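Local atomic coordinates of conserved domain protein (Streptococcus pneumoniae, PDB entry 2I7R), a protein that is of unknown function but, as a member of the glyoxalase/bleomycin resistance/dioxygenase superfamily, may bind or transform a small molecule. Residues V16-V19 with C20-E24; D75-Y78 with K79-N82. All blocks are in the same frame, centred on the assembly; numbering follows the deposited sequence.

Contact 1: residues V16-V19 with C20-E24; sequences VPQV and CADLE
The carboxylate of Asp22 turns one face to the backbone carbonyl of Gln18, one helical turn earlier, with Asp22 CG lying 3.2 Å from Gln18 O. On that same side the amide end of Gln18 comes in obliquely near Asp22 OD1, the amide and carboxylate planes standing 54° apart. Gln18 reaches this place because its chain, extended away from the backbone N at chi1 (-166°), folds over at chi2; its CG stays 4.1 Å from Asp22 OD2. Asp22 leans back to meet it, with CG beside its own backbone N (chi1 -69°). The pair thus forms a polar, largely outward-facing i to i+4 contact on the first turns of the helix. Beneath it the backbone is regular: Asp22 N donates to Gln18 O over 2.9 Å, Ala21 N to Pro17 O and Leu23 N to Val19 O, while the bond from Cys20 N to Val16 O is shorter, at 2.7 Å. Cys20 CB also rests on Val16 O, 3.0 Å away, on the buried side. Helix 16-27 comes between strands 5-12 and 33-35 in this chain of the glyoxalase superfamily. Val16, Val19, Cys20 and Leu23 press its inner side onto Leu50 of strand 46-51, and Cys20 and Leu23 also meet Phe41 of strand 38-43. Val19 and Asp22 touch Pro107 in a loop of the second half of the chain.

Contact 2: residues D75-Y78 with K79-N82; sequences DQNY and KRLN
Helix 74-84, which follows strand 65-70 in the chain and precedes strand 88-94, carries on one flank an i to i+3 hydrogen bond between the side chains of Asn77 and Arg80. Arg80 NH2 donates to Asn77 OD1 over 2.8 Å, almost straight at 177°, and uses a lone pair in the plane of the amide. The oxygen also lies in the plane of the guanidinium, at its edge, although the two flat groups are turned nearly perpendicular, 89° apart. The side chains run alongside each other; Arg80 is extended through chi2, then bent at chi3 (57°), which brings its end round to the asparagine. A water at the same edge accepts from Arg80 NE at 3.0 Å and donates weakly to Asn77 OD1. Asn77 ND2 is held in turn by Asp73 O, so both ends of this amide are engaged and its rotation is probably fixed.

On another flank Asn82 ND2 sits 3.4 Å above the Tyr78 ring plane, offset toward the rim, with Tyr78 CZ as the nearest ring atom. Ring and amide planes are steeply inclined, and Asn82 OD1 comes within 3.5 Å of Tyr78 CE1. On the outer surface Gln76 NE2 lies 3.6 Å from Lys79 CD, a van der Waals contact at which the two side chains cross.

Leu81 turns inward onto Leu102 and Val104 of strand 100-105, and Tyr78 bridges Leu102 and, with Asn82, Val88 of strand 88-94. A hydrogen bond from Arg80 NH2 to Ile26 O of helix 16-27 ties the two helices together.

Overall arrangement
Contact 1 comes first along the chain, on helix 16-27, and contact 2 follows on helix 74-84. Their centres lie 19 Å apart and their nearest atoms about 6 Å, without touching. Each helix packs on its own mixed four-stranded sheet: strands 5-12, 46-51, 38-43 and 33-35 for contact 1, and strands 65-70, 111-116, 100-105 and 88-94 for contact 2. Both sheets have the strand order 1-4-3-2, which is consistent with the glyoxalase superfamily fold. The two helices, each covering its own sheet, are joined where Arg80 of contact 2 reaches the end of the helix that carries contact 1. Neither contact touches the other protein chain of the assembly.

Contact 1: residues V16-V19 with C20-E24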
# COMPACT_ATOMS: atom_id res chain seq x y z
N VAL A 16 12.27 11.65 -4.74
CA VAL A 16 12.55 10.61 -3.78
C VAL A 16 13.40 11.09 -2.57
O VAL A 16 13.01 10.77 -1.43
CB VAL A 16 13.18 9.40 -4.48
CG1 VAL A 16 13.67 8.38 -3.45
CG2 VAL A 16 12.19 8.80 -5.42
N PRO A 17 14.53 11.83 -2.80
CA PRO A 17 15.27 12.23 -1.59
C PRO A 17 14.45 13.01 -0.56
O PRO A 17 14.57 12.72 0.62
CB PRO A 17 16.48 13.01 -2.13
CG PRO A 17 16.68 12.42 -3.54
CD PRO A 17 15.25 12.28 -4.02
N GLN A 18 13.61 13.95 -0.99
CA GLN A 18 12.81 14.73 -0.03
C GLN A 18 11.69 13.90 0.61
O GLN A 18 11.47 13.96 1.82
CB GLN A 18 12.22 15.98 -0.70
CG GLN A 18 11.66 17.02 0.30
CD GLN A 18 12.71 17.47 1.33
OE1 GLN A 18 12.51 17.36 2.56
NE2 GLN A 18 13.85 17.95 0.84
N VAL A 19 10.98 13.15 -0.22
CA VAL A 19 9.92 12.30 0.28
C VAL A 19 10.53 11.29 1.26
O VAL A 19 9.97 11.04 2.32
CB VAL A 19 9.11 11.64 -0.91
CG1 VAL A 19 8.02 10.69 -0.41
CG2 VAL A 19 8.52 12.74 -1.78
N CYS A 20 11.72 10.78 0.94
CA CYS A 20 12.44 9.81 1.77
C CYS A 20 12.79 10.43 3.11
O CYS A 20 12.47 9.84 4.16
CB CYS A 20 13.72 9.25 1.09
SG CYS A 20 14.59 8.09 2.18
N ALA A 21 13.45 11.59 3.06
CA ALA A 21 13.85 12.32 4.26
C ALA A 21 12.64 12.60 5.19
O ALA A 21 12.70 12.39 6.40
CB ALA A 21 14.53 13.61 3.88
N ASP A 22 11.53 13.03 4.60
CA ASP A 22 10.30 13.30 5.35
C ASP A 22 9.72 12.03 6.02
O ASP A 22 9.30 12.06 7.17
CB ASP A 22 9.24 13.91 4.44
CG ASP A 22 9.58 15.32 4.00
OD1 ASP A 22 10.54 15.91 4.54
OD2 ASP A 22 8.88 15.84 3.10
N LEU A 23 9.67 10.95 5.25
CA LEU A 23 9.20 9.65 5.73
C LEU A 23 10.07 9.10 6.88
O LEU A 23 9.54 8.56 7.83
CB LEU A 23 9.13 8.66 4.56
CG LEU A 23 7.90 7.76 4.41
CD1 LEU A 23 6.57 8.38 4.89
CD2 LEU A 23 7.78 7.18 2.97
N GLU A 24 11.39 9.29 6.82
CA GLU A 24 12.28 8.93 7.95
C GLU A 24 11.95 9.65 9.28
O GLU A 24 11.98 9.02 10.33
CB GLU A 24 13.75 9.15 7.59
CG GLU A 24 14.15 8.45 6.31
CD GLU A 24 15.63 8.59 5.95
OE1 GLU A 24 16.18 9.72 6.02
OE2 GLU A 24 16.23 7.56 5.59

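Contact 2: residues D75-Y78 with K79-N82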
# COMPACT_ATOMS: atom_id res chain seq x y z
N ASP A 75 0.16 6.82 21.61
CA ASP A 75 0.30 8.10 22.28
C ASP A 75 1.74 8.58 22.32
O ASP A 75 1.98 9.75 22.11
CB ASP A 75 -0.33 8.03 23.67
CG ASP A 75 -1.80 7.66 23.60
OD1 ASP A 75 -2.61 8.59 23.45
OD2 ASP A 75 -2.13 6.45 23.60
N GLN A 76 2.69 7.67 22.53
CA GLN A 76 4.09 8.03 22.39
C GLN A 76 4.47 8.51 20.95
O GLN A 76 5.19 9.49 20.81
CB GLN A 76 5.03 6.95 22.92
CG GLN A 76 6.49 7.44 23.12
CD GLN A 76 6.61 8.76 23.96
OE1 GLN A 76 6.15 8.84 25.13
NE2 GLN A 76 7.23 9.81 23.35
N ASN A 77 3.97 7.83 19.91
CA ASN A 77 4.14 8.30 18.53
C ASN A 77 3.54 9.68 18.34
O ASN A 77 4.14 10.55 17.72
CB ASN A 77 3.55 7.32 17.52
CG ASN A 77 4.48 6.15 17.25
OD1 ASN A 77 5.45 6.28 16.50
ND2 ASN A 77 4.22 5.03 17.90
N TYR A 78 2.36 9.87 18.93
CA TYR A 78 1.69 11.17 18.91
C TYR A 78 2.56 12.30 19.41
O TYR A 78 2.73 13.29 18.72
CB TYR A 78 0.40 11.12 19.72
CG TYR A 78 -0.44 12.35 19.62
CD1 TYR A 78 -0.69 12.94 18.39
CD2 TYR A 78 -1.01 12.92 20.77
CE1 TYR A 78 -1.49 14.05 18.28
CE2 TYR A 78 -1.82 14.05 20.67
CZ TYR A 78 -2.05 14.61 19.41
OH TYR A 78 -2.86 15.71 19.26
N LYS A 79 3.09 12.13 20.62
CA LYS A 79 3.96 13.12 21.24
C LYS A 79 5.17 13.41 20.35
O LYS A 79 5.53 14.57 20.13
CB LYS A 79 4.43 12.63 22.62
CG LYS A 79 5.23 13.70 23.42
CD LYS A 79 6.20 13.07 24.41
CE LYS A 79 5.49 12.69 25.71
NZ LYS A 79 6.42 12.94 26.88
N ARG A 80 5.78 12.35 19.84
CA ARG A 80 6.95 12.44 18.99
C ARG A 80 6.62 13.31 17.77
O ARG A 80 7.35 14.28 17.45
CB ARG A 80 7.42 11.04 18.57
CG ARG A 80 8.66 11.00 17.71
CD ARG A 80 9.06 9.57 17.35
NE ARG A 80 8.01 8.82 16.66
CZ ARG A 80 7.66 8.97 15.37
NH1 ARG A 80 8.26 9.89 14.60
NH2 ARG A 80 6.67 8.21 14.86
N LEU A 81 5.51 12.98 17.12
CA LEU A 81 5.10 13.66 15.91
C LEU A 81 4.71 15.12 16.13
O LEU A 81 4.97 15.96 15.27
CB LEU A 81 3.99 12.89 15.17
CG LEU A 81 4.39 11.49 14.70
CD1 LEU A 81 3.14 10.58 14.41
CD2 LEU A 81 5.40 11.53 13.52
N ASN A 82 4.07 15.42 17.27
CA ASN A 82 3.67 16.79 17.62
C ASN A 82 4.89 17.66 17.82
O ASN A 82 4.92 18.80 17.37
CB ASN A 82 2.83 16.84 18.92
CG ASN A 82 1.35 16.68 18.68
OD1 ASN A 82 0.88 16.53 17.53
ND2 ASN A 82 0.59 16.69 19.76
O HOH W 1 7.61 7.04 19.08